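Local coordinates for glutaredoxin related protein (Sulfolobus solfataricus, PDB 4MNN) that probably acts as an atypical protein disulfide oxidoreductase of thioredoxin fold, exchanging thiols and disulfides, at residues Phe74-Leu88 with Thr117-Glu129. Sequence-based numbering, arbitrary orientation.
Sequences FLNSLVRISNNVVNL and TAEFLYQVSQINE
Glu-119 forms a salt bridge with Arg-80 on the facing helix. Glu-119 CG stands anti to the backbone N (chi1 -173°) and the chain then bends at chi2, which brings Glu-119 OE2 within 3.2 Å of Arg-80 NH1. This bridge lies in the guanidinium plane but meets the carboxylate from above its plane. Asn-76 ND2 adds a weak hydrogen bond to Glu-119 OE2, at 3.1 Å. One residue on, Phe-120 CD1 touches Leu-88 CD2 at 3.7 Å. Tyr-122 lays one ring face beside Ser-77, whose CB is 3.8 Å from Tyr-122 CD1. Tyr-60 of strand 57-63 stacks on the Tyr-122 ring, and its OH is hydrogen-bonded to Ser-77 OG. The Gln-123 amide stacks nearly parallel, 12° apart, over one face of the Arg-80 guanidinium. With an alanine at Arg-80, the Glu-119 carboxylate is likely to lose its positive mate and the Gln-123 amide the group stacked on it. Gln-126 reaches across beside the last turn of helix 74-83, and its NE2 donates to Val-85 O at 3.0 Å, from above the carbonyl plane. The same NE2 donates to a water held by Asn-84 OD1. Asn-84, with positive phi, closes helix 74-83 in a Schellman motif. Gln-126 CG also packs on Ile-81 CG1, 3.5 Å away. Last, Ile-127 CD1 meets Leu-88 CD1 at 4.1 Å, and its CG1 lies against Val-86 CG2. The helices run nearly parallel, 22° apart. Ionic and amide links on the outer side, with aromatic packing toward the sheet, are consistent with a joint between the two thioredoxin-like halves.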
ATOM      1  N   PHE A  74      -0.018  -4.448   5.170  1.00 17.79           N
ATOM      2  CA  PHE A  74       1.152  -3.647   4.796  1.00 17.71           C
ATOM      3  C   PHE A  74       2.454  -4.427   5.069  1.00 17.06           C
ATOM      4  O   PHE A  74       3.318  -4.541   4.195  1.00 17.51           O
ATOM      5  CB  PHE A  74       1.119  -2.316   5.575  1.00 18.65           C
ATOM      6  CG  PHE A  74       2.342  -1.457   5.362  1.00 18.87           C
ATOM      7  CD1 PHE A  74       2.549  -0.801   4.146  1.00 20.12           C
ATOM      8  CD2 PHE A  74       3.279  -1.308   6.372  1.00 18.07           C
ATOM      9  CE1 PHE A  74       3.694   0.005   3.947  1.00 18.04           C
ATOM     10  CE2 PHE A  74       4.433  -0.504   6.176  1.00 19.04           C
ATOM     11  CZ  PHE A  74       4.624   0.143   4.958  1.00 18.23           C
ATOM     12  N   LEU A  75       2.582  -4.991   6.265  1.00 15.03           N
ATOM     13  CA  LEU A  75       3.756  -5.790   6.602  1.00 17.49           C
ATOM     14  C   LEU A  75       3.849  -7.004   5.697  1.00 16.02           C
ATOM     15  O   LEU A  75       4.937  -7.385   5.278  1.00 17.45           O
ATOM     16  CB  LEU A  75       3.696  -6.268   8.065  1.00 16.06           C
ATOM     17  CG  LEU A  75       3.879  -5.148   9.078  1.00 20.87           C
ATOM     18  CD1 LEU A  75       3.641  -5.682  10.456  1.00 19.65           C
ATOM     19  CD2 LEU A  75       5.273  -4.533   8.914  1.00 17.46           C
ATOM     20  N   ASN A  76       2.720  -7.634   5.399  1.00 16.86           N
ATOM     21  CA  ASN A  76       2.742  -8.778   4.509  1.00 18.88           C
ATOM     22  C   ASN A  76       3.269  -8.394   3.136  1.00 17.28           C
ATOM     23  O   ASN A  76       3.962  -9.183   2.477  1.00 15.64           O
ATOM     24  CB  ASN A  76       1.340  -9.334   4.311  1.00 24.38           C
ATOM     25  CG  ASN A  76       1.111 -10.618   5.050  1.00 29.33           C
ATOM     26  OD1 ASN A  76       1.545 -10.777   6.172  1.00 32.53           O
ATOM     27  ND2 ASN A  76       0.373 -11.533   4.428  1.00 33.99           N
ATOM     28  N   SER A  77       2.908  -7.209   2.663  1.00 14.21           N
ATOM     29  CA  SER A  77       3.358  -6.823   1.346  1.00 14.50           C
ATOM     30  C   SER A  77       4.849  -6.632   1.347  1.00 14.23           C
ATOM     31  O   SER A  77       5.515  -6.916   0.359  1.00 16.22           O
ATOM     32  CB  SER A  77       2.687  -5.529   0.842  1.00 13.70           C
ATOM     33  OG  SER A  77       3.111  -4.369   1.559  1.00 16.83           O
ATOM     34  N   LEU A  78       5.398  -6.104   2.438  1.00 13.86           N
ATOM     35  CA  LEU A  78       6.849  -5.906   2.476  1.00 14.46           C
ATOM     36  C   LEU A  78       7.583  -7.246   2.311  1.00 15.98           C
ATOM     37  O   LEU A  78       8.571  -7.360   1.572  1.00 13.72           O
ATOM     38  CB  LEU A  78       7.234  -5.283   3.821  1.00 14.93           C
ATOM     39  CG  LEU A  78       7.420  -3.745   3.911  1.00 20.95           C
ATOM     40  CD1 LEU A  78       6.675  -3.006   2.876  1.00 15.17           C
ATOM     41  CD2 LEU A  78       7.103  -3.269   5.323  1.00 18.99           C
ATOM     42  N   VAL A  79       7.116  -8.246   3.046  1.00 15.72           N
ATOM     43  CA  VAL A  79       7.749  -9.562   2.981  1.00 16.56           C
ATOM     44  C   VAL A  79       7.592 -10.175   1.589  1.00 17.54           C
ATOM     45  O   VAL A  79       8.539 -10.730   1.045  1.00 17.88           O
ATOM     46  CB  VAL A  79       7.127 -10.488   4.048  1.00 18.53           C
ATOM     47  CG1 VAL A  79       7.695 -11.930   3.921  1.00 21.05           C
ATOM     48  CG2 VAL A  79       7.382  -9.893   5.438  1.00 18.52           C
ATOM     49  N   ARG A  80       6.392 -10.086   1.011  1.00 17.96           N
ATOM     50  CA  ARG A  80       6.160 -10.672  -0.315  1.00 17.75           C
ATOM     51  C   ARG A  80       7.023 -10.006  -1.376  1.00 18.43           C
ATOM     52  O   ARG A  80       7.635 -10.681  -2.208  1.00 18.43           O
ATOM     53  CB  ARG A  80       4.680 -10.567  -0.713  1.00 18.05           C
ATOM     54  CG  ARG A  80       3.705 -11.387   0.121  1.00 21.19           C
ATOM     55  CD  ARG A  80       2.477 -11.811  -0.738  1.00 23.64           C
ATOM     56  NE  ARG A  80       1.649 -12.745   0.016  1.00 26.53           N
ATOM     57  CZ  ARG A  80       0.596 -12.396   0.752  1.00 27.78           C
ATOM     58  NH1 ARG A  80       0.216 -11.114   0.824  1.00 26.04           N
ATOM     59  NH2 ARG A  80      -0.041 -13.323   1.466  1.00 28.58           N
ATOM     60  N   ILE A  81       7.086  -8.678  -1.335  1.00 17.70           N
ATOM     61  CA  ILE A  81       7.887  -7.946  -2.297  1.00 18.68           C
ATOM     62  C   ILE A  81       9.392  -8.267  -2.104  1.00 20.01           C
ATOM     63  O   ILE A  81      10.112  -8.499  -3.084  1.00 19.96           O
ATOM     64  CB  ILE A  81       7.627  -6.421  -2.157  1.00 17.72           C
ATOM     65  CG1 ILE A  81       6.229  -6.095  -2.680  1.00 15.27           C
ATOM     66  CG2 ILE A  81       8.649  -5.601  -2.957  1.00 19.14           C
ATOM     67  CD1 ILE A  81       5.713  -4.734  -2.188  1.00 16.18           C
ATOM     68  N   SER A  82       9.847  -8.312  -0.858  0.50 20.02           N
ATOM     69  CA  SER A  82      11.259  -8.571  -0.602  0.50 20.34           C
ATOM     70  C   SER A  82      11.701  -9.979  -1.025  0.50 21.03           C
ATOM     71  O   SER A  82      12.855 -10.177  -1.411  0.50 20.87           O
ATOM     72  CB  SER A  82      11.574  -8.353   0.876  0.50 20.27           C
ATOM     73  OG  SER A  82      12.970  -8.438   1.098  0.50 19.60           O
ATOM     74  N   ASN A  83      10.785 -10.938  -0.947  1.00 21.40           N
ATOM     75  CA  ASN A  83      11.064 -12.335  -1.323  1.00 23.88           C
ATOM     76  C   ASN A  83      10.622 -12.626  -2.756  1.00 25.02           C
ATOM     77  O   ASN A  83      10.883 -13.709  -3.301  1.00 24.11           O
ATOM     78  CB  ASN A  83      10.338 -13.293  -0.388  1.00 23.60           C
ATOM     79  CG  ASN A  83      10.972 -13.359   0.984  1.00 27.22           C
ATOM     80  OD1 ASN A  83      10.308 -13.659   1.964  1.00 29.80           O
ATOM     81  ND2 ASN A  83      12.261 -13.089   1.056  1.00 23.38           N
ATOM     82  N   ASN A  84       9.973 -11.651  -3.378  1.00 26.12           N
ATOM     83  CA  ASN A  84       9.490 -11.802  -4.752  1.00 27.50           C
ATOM     84  C   ASN A  84       8.542 -12.984  -4.874  1.00 27.95           C
ATOM     85  O   ASN A  84       8.644 -13.813  -5.801  1.00 29.53           O
ATOM     86  CB  ASN A  84      10.652 -11.956  -5.734  1.00 30.44           C
ATOM     87  CG  ASN A  84      10.185 -11.927  -7.183  1.00 33.61           C
ATOM     88  OD1 ASN A  84       9.156 -11.320  -7.492  1.00 34.72           O
ATOM     89  ND2 ASN A  84      10.940 -12.568  -8.079  1.00 34.11           N
ATOM     90  N   VAL A  85       7.621 -13.078  -3.923  1.00 26.32           N
ATOM     91  CA  VAL A  85       6.619 -14.123  -3.954  1.00 27.71           C
ATOM     92  C   VAL A  85       5.206 -13.532  -4.010  1.00 27.36           C
ATOM     93  O   VAL A  85       4.927 -12.504  -3.413  1.00 26.47           O
ATOM     94  CB  VAL A  85       6.706 -15.041  -2.730  1.00 28.61           C
ATOM     95  CG1 VAL A  85       6.249 -14.325  -1.477  1.00 29.18           C
ATOM     96  CG2 VAL A  85       5.843 -16.267  -2.962  1.00 30.54           C
ATOM     97  N   VAL A  86       4.324 -14.184  -4.756  1.00 28.47           N
ATOM     98  CA  VAL A  86       2.937 -13.751  -4.844  1.00 30.12           C
ATOM     99  C   VAL A  86       2.074 -14.977  -4.521  1.00 29.56           C
ATOM    100  O   VAL A  86       2.431 -16.108  -4.866  1.00 27.11           O
ATOM    101  CB  VAL A  86       2.653 -13.194  -6.261  1.00 33.42           C
ATOM    102  CG1 VAL A  86       1.212 -13.452  -6.664  1.00 34.65           C
ATOM    103  CG2 VAL A  86       2.956 -11.666  -6.276  1.00 32.00           C
ATOM    104  N   ASN A  87       0.954 -14.771  -3.844  1.00 28.52           N
ATOM    105  CA  ASN A  87       0.114 -15.906  -3.506  1.00 30.15           C
ATOM    106  C   ASN A  87      -1.216 -15.981  -4.271  1.00 30.35           C
ATOM    107  O   ASN A  87      -2.051 -16.835  -3.978  1.00 31.42           O
ATOM    108  CB  ASN A  87      -0.101 -15.952  -1.988  1.00 31.00           C
ATOM    109  CG  ASN A  87       1.212 -16.228  -1.229  1.00 33.30           C
ATOM    110  OD1 ASN A  87       1.843 -17.283  -1.419  1.00 33.60           O
ATOM    111  ND2 ASN A  87       1.637 -15.279  -0.389  1.00 31.65           N
ATOM    112  N   LEU A  88      -1.418 -15.092  -5.243  1.00 27.43           N
ATOM    113  CA  LEU A  88      -2.641 -15.150  -6.046  1.00 26.30           C
ATOM    114  C   LEU A  88      -2.503 -16.401  -6.944  1.00 25.82           C
ATOM    115  O   LEU A  88      -1.385 -16.805  -7.288  1.00 23.88           O
ATOM    116  CB  LEU A  88      -2.764 -13.885  -6.904  1.00 27.74           C
ATOM    117  CG  LEU A  88      -2.890 -12.591  -6.099  1.00 27.96           C
ATOM    118  CD1 LEU A  88      -3.039 -11.430  -7.035  1.00 30.72           C
ATOM    119  CD2 LEU A  88      -4.084 -12.664  -5.189  1.00 29.31           C
ATOM    120  N   THR A 117      -8.940  -6.134   0.275  1.00 16.90           N
ATOM    121  CA  THR A 117      -8.708  -5.511  -1.035  1.00 16.52           C
ATOM    122  C   THR A 117      -7.295  -4.982  -1.188  1.00 15.33           C
ATOM    123  O   THR A 117      -6.701  -5.122  -2.248  1.00 15.48           O
ATOM    124  CB  THR A 117      -9.726  -4.406  -1.283  1.00 15.30           C
ATOM    125  OG1 THR A 117     -11.033  -4.973  -1.109  1.00 16.05           O
ATOM    126  CG2 THR A 117      -9.629  -3.890  -2.756  1.00 15.10           C
ATOM    127  N   ALA A 118      -6.763  -4.349  -0.146  1.00 15.11           N
ATOM    128  CA  ALA A 118      -5.386  -3.876  -0.214  1.00 13.95           C
ATOM    129  C   ALA A 118      -4.429  -5.042  -0.462  1.00 14.28           C
ATOM    130  O   ALA A 118      -3.516  -4.949  -1.281  1.00 13.42           O
ATOM    131  CB  ALA A 118      -5.005  -3.190   1.055  1.00 11.77           C
ATOM    132  N   GLU A 119      -4.607  -6.148   0.261  1.00 17.11           N
ATOM    133  CA  GLU A 119      -3.688  -7.281   0.078  1.00 16.63           C
ATOM    134  C   GLU A 119      -3.667  -7.794  -1.352  1.00 15.25           C
ATOM    135  O   GLU A 119      -2.615  -8.114  -1.919  1.00 16.12           O
ATOM    136  CB  GLU A 119      -4.093  -8.393   1.031  1.00 20.50           C
ATOM    137  CG  GLU A 119      -3.106  -9.556   1.062  1.00 22.75           C
ATOM    138  CD  GLU A 119      -2.868 -10.043   2.486  1.00 26.80           C
ATOM    139  OE1 GLU A 119      -3.806 -10.612   3.106  1.00 26.67           O
ATOM    140  OE2 GLU A 119      -1.742  -9.845   2.982  1.00 25.70           O
ATOM    141  N   PHE A 120      -4.855  -7.861  -1.939  1.00 16.07           N
ATOM    142  CA  PHE A 120      -5.046  -8.324  -3.303  1.00 16.14           C
ATOM    143  C   PHE A 120      -4.335  -7.341  -4.254  1.00 15.29           C
ATOM    144  O   PHE A 120      -3.512  -7.747  -5.080  1.00 14.06           O
ATOM    145  CB  PHE A 120      -6.553  -8.393  -3.602  1.00 17.07           C
ATOM    146  CG  PHE A 120      -6.878  -8.788  -5.017  1.00 21.48           C
ATOM    147  CD1 PHE A 120      -6.828 -10.123  -5.409  1.00 21.20           C
ATOM    148  CD2 PHE A 120      -7.259  -7.827  -5.949  1.00 23.54           C
ATOM    149  CE1 PHE A 120      -7.161 -10.507  -6.727  1.00 23.06           C
ATOM    150  CE2 PHE A 120      -7.591  -8.183  -7.260  1.00 24.37           C
ATOM    151  CZ  PHE A 120      -7.544  -9.531  -7.650  1.00 23.09           C
ATOM    152  N   LEU A 121      -4.584  -6.044  -4.085  1.00 14.02           N
ATOM    153  CA  LEU A 121      -3.945  -5.071  -4.977  1.00 13.52           C
ATOM    154  C   LEU A 121      -2.441  -4.948  -4.769  1.00 14.40           C
ATOM    155  O   LEU A 121      -1.717  -4.701  -5.731  1.00 16.75           O
ATOM    156  CB  LEU A 121      -4.633  -3.700  -4.855  1.00 12.95           C
ATOM    157  CG  LEU A 121      -6.063  -3.719  -5.396  1.00 12.13           C
ATOM    158  CD1 LEU A 121      -6.734  -2.332  -5.145  1.00 13.23           C
ATOM    159  CD2 LEU A 121      -6.054  -4.035  -6.933  1.00 13.12           C
ATOM    160  N   TYR A 122      -1.957  -5.156  -3.540  1.00 14.40           N
ATOM    161  CA  TYR A 122      -0.500  -5.091  -3.297  1.00 14.53           C
ATOM    162  C   TYR A 122       0.145  -6.170  -4.150  1.00 14.72           C
ATOM    163  O   TYR A 122       1.228  -5.972  -4.711  1.00 14.96           O
ATOM    164  CB  TYR A 122      -0.153  -5.362  -1.839  1.00 14.66           C
ATOM    165  CG  TYR A 122      -0.494  -4.234  -0.899  1.00 14.78           C
ATOM    166  CD1 TYR A 122      -0.903  -4.502   0.419  1.00 15.23           C
ATOM    167  CD2 TYR A 122      -0.376  -2.893  -1.312  1.00 16.14           C
ATOM    168  CE1 TYR A 122      -1.184  -3.456   1.320  1.00 14.72           C
ATOM    169  CE2 TYR A 122      -0.658  -1.824  -0.420  1.00 15.97           C
ATOM    170  CZ  TYR A 122      -1.052  -2.127   0.894  1.00 16.00           C
ATOM    171  OH  TYR A 122      -1.272  -1.122   1.803  1.00 16.94           O
ATOM    172  N   GLN A 123      -0.521  -7.315  -4.259  1.00 15.00           N
ATOM    173  CA  GLN A 123       0.042  -8.397  -5.064  1.00 16.55           C
ATOM    174  C   GLN A 123      -0.045  -8.074  -6.548  1.00 16.35           C
ATOM    175  O   GLN A 123       0.852  -8.413  -7.300  1.00 17.60           O
ATOM    176  CB  GLN A 123      -0.644  -9.706  -4.725  1.00 19.21           C
ATOM    177  CG  GLN A 123      -0.246 -10.146  -3.311  1.00 21.53           C
ATOM    178  CD  GLN A 123      -0.960 -11.381  -2.882  1.00 24.88           C
ATOM    179  OE1 GLN A 123      -2.031 -11.318  -2.284  1.00 28.34           O
ATOM    180  NE2 GLN A 123      -0.379 -12.532  -3.196  1.00 27.36           N
ATOM    181  N   VAL A 124      -1.125  -7.424  -6.966  1.00 16.67           N
ATOM    182  CA  VAL A 124      -1.236  -7.015  -8.357  1.00 16.84           C
ATOM    183  C   VAL A 124      -0.084  -6.028  -8.707  1.00 16.82           C
ATOM    184  O   VAL A 124       0.523  -6.108  -9.794  1.00 16.09           O
ATOM    185  CB  VAL A 124      -2.606  -6.348  -8.615  1.00 17.87           C
ATOM    186  CG1 VAL A 124      -2.652  -5.774 -10.014  1.00 17.00           C
ATOM    187  CG2 VAL A 124      -3.735  -7.355  -8.396  1.00 17.37           C
ATOM    188  N   SER A 125       0.253  -5.113  -7.795  1.00 16.09           N
ATOM    189  CA  SER A 125       1.334  -4.143  -8.076  1.00 17.63           C
ATOM    190  C   SER A 125       2.692  -4.839  -8.226  1.00 18.07           C
ATOM    191  O   SER A 125       3.592  -4.336  -8.906  1.00 19.33           O
ATOM    192  CB  SER A 125       1.411  -3.066  -6.963  1.00 19.99           C
ATOM    193  OG  SER A 125       2.072  -3.509  -5.776  1.00 19.98           O
ATOM    194  N   GLN A 126       2.822  -5.998  -7.589  1.00 20.17           N
ATOM    195  CA  GLN A 126       4.051  -6.811  -7.683  1.00 21.40           C
ATOM    196  C   GLN A 126       4.178  -7.478  -9.047  1.00 23.29           C
ATOM    197  O   GLN A 126       5.276  -7.547  -9.626  1.00 23.22           O
ATOM    198  CB  GLN A 126       4.000  -7.939  -6.665  1.00 25.01           C
ATOM    199  CG  GLN A 126       4.803  -7.769  -5.438  1.00 25.01           C
ATOM    200  CD  GLN A 126       4.677  -8.998  -4.545  1.00 22.87           C
ATOM    201  OE1 GLN A 126       3.742  -9.113  -3.774  1.00 24.20           O
ATOM    202  NE2 GLN A 126       5.595  -9.927  -4.684  1.00 20.78           N
ATOM    203  N   ILE A 127       3.054  -8.013  -9.531  1.00 21.34           N
ATOM    204  CA  ILE A 127       2.979  -8.737 -10.795  1.00 25.28           C
ATOM    205  C   ILE A 127       2.985  -7.864 -12.020  1.00 24.69           C
ATOM    206  O   ILE A 127       3.458  -8.277 -13.070  1.00 24.59           O
ATOM    207  CB  ILE A 127       1.637  -9.523 -10.928  1.00 28.14           C
ATOM    208  CG1 ILE A 127       1.451 -10.497  -9.780  1.00 29.76           C
ATOM    209  CG2 ILE A 127       1.584 -10.256 -12.256  1.00 31.93           C
ATOM    210  CD1 ILE A 127       0.038 -10.982  -9.707  1.00 31.68           C
ATOM    211  N   ASN A 128       2.465  -6.655 -11.884  1.00 22.30           N
ATOM    212  CA  ASN A 128       2.273  -5.806 -13.051  1.00 22.38           C
ATOM    213  C   ASN A 128       2.836  -4.395 -12.909  1.00 23.54           C
ATOM    214  O   ASN A 128       2.244  -3.539 -12.245  1.00 20.34           O
ATOM    215  CB  ASN A 128       0.737  -5.791 -13.304  1.00 21.24           C
ATOM    216  CG  ASN A 128       0.326  -5.021 -14.541  1.00 20.17           C
ATOM    217  OD1 ASN A 128      -0.850  -5.057 -14.943  1.00 25.49           O
ATOM    218  ND2 ASN A 128       1.250  -4.342 -15.147  1.00 19.65           N
ATOM    219  N   GLU A 129       3.983  -4.161 -13.547  1.00 24.55           N
ATOM    220  CA  GLU A 129       4.630  -2.857 -13.494  1.00 26.38           C
ATOM    221  C   GLU A 129       3.898  -1.794 -14.284  1.00 26.42           C
ATOM    222  O   GLU A 129       4.242  -0.608 -14.193  1.00 27.43           O
ATOM    223  CB  GLU A 129       6.053  -2.954 -14.048  1.00 29.22           C
ATOM    224  CG  GLU A 129       6.907  -3.962 -13.360  1.00 34.94           C
ATOM    225  CD  GLU A 129       8.253  -4.094 -14.035  1.00 38.98           C
ATOM    226  OE1 GLU A 129       8.969  -3.059 -14.108  1.00 40.60           O
ATOM    227  OE2 GLU A 129       8.577  -5.220 -14.487  1.00 39.93           O
TER
HETATM  228  O   HOH W   1       7.772  -9.155  -6.413  1.00 39.22           O